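Local structure of nucleoporin 53 (3P3D) at residues T32-F37 with T68-A73. The protein is a component of the nuclear pore complex, probably structural, that may bind phospholipid or nucleic acid and is represented here by its RNA recognition motif domain. Residues are numbered along the deposited sequence; the frame is centred on the assembly and turned at random.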
ATOM      1  N   THR A  32       4.423 -10.589   2.341  1.00 38.28           N
ATOM      2  CA  THR A  32       5.716  -9.956   2.198  1.00 38.88           C
ATOM      3  C   THR A  32       5.636  -8.842   1.183  1.00 39.27           C
ATOM      4  O   THR A  32       5.113  -9.037   0.098  1.00 39.12           O
ATOM      5  CB  THR A  32       6.747 -10.988   1.737  1.00 39.56           C
ATOM      6  OG1 THR A  32       6.954 -11.908   2.816  1.00 40.28           O
ATOM      7  CG2 THR A  32       8.116 -10.303   1.348  1.00 40.11           C
ATOM      8  N   ILE A  33       6.144  -7.665   1.538  1.00 39.74           N
ATOM      9  CA  ILE A  33       6.125  -6.540   0.622  1.00 40.51           C
ATOM     10  C   ILE A  33       7.473  -6.426  -0.129  1.00 41.45           C
ATOM     11  O   ILE A  33       8.536  -6.596   0.468  1.00 41.75           O
ATOM     12  CB  ILE A  33       5.741  -5.241   1.376  1.00 40.21           C
ATOM     13  CG1 ILE A  33       4.270  -5.346   1.839  1.00 39.04           C
ATOM     14  CG2 ILE A  33       5.946  -4.018   0.476  1.00 39.04           C
ATOM     15  CD1 ILE A  33       3.799  -4.226   2.735  1.00 34.92           C
ATOM     16  N   LEU A  34       7.422  -6.151  -1.428  1.00 42.63           N
ATOM     17  CA  LEU A  34       8.648  -6.161  -2.273  1.00 44.07           C
ATOM     18  C   LEU A  34       9.391  -4.830  -2.261  1.00 44.65           C
ATOM     19  O   LEU A  34      10.614  -4.810  -2.251  1.00 45.33           O
ATOM     20  CB  LEU A  34       8.348  -6.522  -3.732  1.00 43.96           C
ATOM     21  CG  LEU A  34       7.969  -7.965  -4.065  1.00 44.36           C
ATOM     22  CD1 LEU A  34       8.081  -8.120  -5.568  1.00 45.20           C
ATOM     23  CD2 LEU A  34       8.840  -9.006  -3.367  1.00 45.43           C
ATOM     24  N   GLU A  35       8.656  -3.725  -2.267  1.00 45.01           N
ATOM     25  CA  GLU A  35       9.267  -2.435  -2.068  1.00 45.20           C
ATOM     26  C   GLU A  35      10.133  -2.477  -0.810  1.00 45.81           C
ATOM     27  O   GLU A  35       9.800  -3.184   0.156  1.00 46.05           O
ATOM     28  CB  GLU A  35       8.202  -1.344  -1.929  1.00 45.14           C
ATOM     29  CG  GLU A  35       7.500  -0.943  -3.212  1.00 44.62           C
ATOM     30  CD  GLU A  35       6.353  -1.863  -3.625  1.00 45.58           C
ATOM     31  OE1 GLU A  35       6.023  -2.810  -2.868  1.00 46.74           O
ATOM     32  OE2 GLU A  35       5.790  -1.652  -4.728  1.00 42.73           O
ATOM     33  N   ASP A  36      11.230  -1.715  -0.833  1.00 46.51           N
ATOM     34  CA  ASP A  36      12.149  -1.549   0.309  1.00 47.11           C
ATOM     35  C   ASP A  36      11.783  -0.331   1.170  1.00 47.01           C
ATOM     36  O   ASP A  36      12.588   0.611   1.292  1.00 47.66           O
ATOM     37  CB  ASP A  36      13.606  -1.406  -0.181  1.00 47.39           C
ATOM     38  CG  ASP A  36      14.636  -1.288   0.981  1.00 50.90           C
ATOM     39  OD1 ASP A  36      14.378  -1.789   2.119  1.00 54.22           O
ATOM     40  OD2 ASP A  36      15.719  -0.687   0.751  1.00 53.78           O
ATOM     41  N   PHE A  37      10.588  -0.338   1.774  1.00 46.28           N
ATOM     42  CA  PHE A  37      10.207   0.745   2.694  1.00 45.52           C
ATOM     43  C   PHE A  37      11.037   0.626   3.973  1.00 45.86           C
ATOM     44  O   PHE A  37      11.278  -0.480   4.473  1.00 45.77           O
ATOM     45  CB  PHE A  37       8.708   0.718   3.041  1.00 44.91           C
ATOM     46  CG  PHE A  37       7.810   0.937   1.864  1.00 43.19           C
ATOM     47  CD1 PHE A  37       7.709   2.179   1.276  1.00 42.59           C
ATOM     48  CD2 PHE A  37       7.071  -0.105   1.333  1.00 42.02           C
ATOM     49  CE1 PHE A  37       6.888   2.377   0.181  1.00 41.98           C
ATOM     50  CE2 PHE A  37       6.249   0.089   0.249  1.00 40.67           C
ATOM     51  CZ  PHE A  37       6.157   1.331  -0.327  1.00 41.20           C
ATOM     52  N   THR A  68       3.534  -3.800  -3.402  1.00 35.47           N
ATOM     53  CA  THR A  68       3.605  -4.940  -4.277  1.00 35.41           C
ATOM     54  C   THR A  68       3.955  -6.145  -3.432  1.00 36.68           C
ATOM     55  O   THR A  68       4.951  -6.124  -2.701  1.00 36.95           O
ATOM     56  CB  THR A  68       4.663  -4.697  -5.390  1.00 35.44           C
ATOM     57  OG1 THR A  68       4.431  -3.402  -5.955  1.00 34.67           O
ATOM     58  CG2 THR A  68       4.582  -5.763  -6.527  1.00 33.28           C
ATOM     59  N   TYR A  69       3.128  -7.189  -3.542  1.00 37.34           N
ATOM     60  CA  TYR A  69       3.333  -8.457  -2.863  1.00 38.22           C
ATOM     61  C   TYR A  69       4.012  -9.539  -3.771  1.00 39.66           C
ATOM     62  O   TYR A  69       4.242  -9.277  -4.932  1.00 39.80           O
ATOM     63  CB  TYR A  69       1.964  -8.957  -2.382  1.00 37.94           C
ATOM     64  CG  TYR A  69       1.310  -8.061  -1.358  1.00 37.08           C
ATOM     65  CD1 TYR A  69       1.706  -8.092  -0.020  1.00 36.13           C
ATOM     66  CD2 TYR A  69       0.287  -7.178  -1.720  1.00 35.72           C
ATOM     67  CE1 TYR A  69       1.098  -7.273   0.928  1.00 34.80           C
ATOM     68  CE2 TYR A  69      -0.331  -6.376  -0.774  1.00 35.25           C
ATOM     69  CZ  TYR A  69       0.087  -6.425   0.545  1.00 35.02           C
ATOM     70  OH  TYR A  69      -0.497  -5.586   1.465  1.00 37.52           O
ATOM     71  N   ASP A  70       4.326 -10.726  -3.215  1.00 41.64           N
ATOM     72  CA  ASP A  70       4.906 -11.903  -3.948  1.00 42.93           C
ATOM     73  C   ASP A  70       3.897 -12.733  -4.723  1.00 43.79           C
ATOM     74  O   ASP A  70       4.311 -13.634  -5.496  1.00 44.72           O
ATOM     75  CB  ASP A  70       5.432 -12.987  -2.993  1.00 43.37           C
ATOM     76  CG  ASP A  70       6.500 -12.520  -2.093  1.00 46.50           C
ATOM     77  OD1 ASP A  70       6.865 -13.302  -1.163  1.00 48.79           O
ATOM     78  OD2 ASP A  70       6.971 -11.381  -2.318  1.00 52.42           O
ATOM     79  N   ASN A  71       2.604 -12.567  -4.430  1.00 43.15           N
ATOM     80  CA  ASN A  71       1.623 -13.568  -4.859  1.00 42.70           C
ATOM     81  C   ASN A  71       0.232 -12.993  -5.009  1.00 42.14           C
ATOM     82  O   ASN A  71      -0.050 -11.954  -4.450  1.00 42.44           O
ATOM     83  CB  ASN A  71       1.629 -14.751  -3.886  1.00 42.72           C
ATOM     84  CG  ASN A  71       0.988 -14.428  -2.563  1.00 41.98           C
ATOM     85  OD1 ASN A  71      -0.177 -14.738  -2.334  1.00 41.98           O
ATOM     86  ND2 ASN A  71       1.738 -13.808  -1.689  1.00 41.74           N
ATOM     87  N   PRO A  72      -0.630 -13.637  -5.802  1.00 41.71           N
ATOM     88  CA  PRO A  72      -1.974 -13.082  -5.995  1.00 41.34           C
ATOM     89  C   PRO A  72      -2.822 -13.059  -4.742  1.00 40.56           C
ATOM     90  O   PRO A  72      -3.594 -12.120  -4.547  1.00 41.13           O
ATOM     91  CB  PRO A  72      -2.613 -14.013  -7.039  1.00 41.45           C
ATOM     92  CG  PRO A  72      -1.495 -14.606  -7.758  1.00 42.00           C
ATOM     93  CD  PRO A  72      -0.315 -14.662  -6.806  1.00 41.83           C
ATOM     94  N   ALA A  73      -2.680 -14.085  -3.908  1.00 39.65           N
ATOM     95  CA  ALA A  73      -3.474 -14.215  -2.672  1.00 38.28           C
ATOM     96  C   ALA A  73      -3.337 -12.995  -1.765  1.00 37.28           C
ATOM     97  O   ALA A  73      -4.338 -12.481  -1.258  1.00 37.01           O
ATOM     98  CB  ALA A  73      -3.083 -15.476  -1.920  1.00 38.17           C
TER
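Two flat groups take part, each with its own partner: the Tyr69 ring lies against Ile33 and Thr32, and the Glu35 carboxylate against Thr68. CG1 of Ile33 and the carbonyl oxygen of Thr32 both approach the Tyr69 ring obliquely. Ile33 and Tyr69 lie side by side and point the same way, with Ile33 CG1 3.8 Å from Tyr69 CE1. The Tyr69 side chain also touches Ile10 and Ala78, and its hydroxyl is hydrogen-bonded to the backbone oxygen of Phe27. The Glu35 carboxylate grips Thr68 through both oxygens. OE1 of Glu35 accepts the backbone N of Thr68 at 2.7 Å. Glu35 OE2 accepts the hydroxyl OG1 of Thr68 at 2.5 Å. Both donors come from the syn side and sit somewhat out of the carboxylate plane. The Glu35 chain bends at its second torsion (chi2 82°), which brings the carboxylate back to Thr68. An alanine in place of Glu35 would probably leave the N-H and hydroxyl of Thr68 without these acceptors and weaken the hold between loop and strand end.

In this RRM-type fold of the Nup53 family, residues 32-37 belong to the long loop after helix 20-27. They pass the end of strand 64-68, where the chain turns toward helix 72-79. Leu34 N donates to Thr68 O at 2.8 Å and the bond is fairly straight, with 161° at the hydrogen. The same Thr68 oxygen receives a CA-H...O contact from Ile33. A second such contact runs from Tyr69 CA to Thr32 O, 3.5 Å apart. On the more exposed side, Asp70 crosses Thr32 and Leu34 obliquely. Asp70 OD1 lies 3.7 Å from Thr32 CB, while its OD2 faces the CD2 methyl of Leu34.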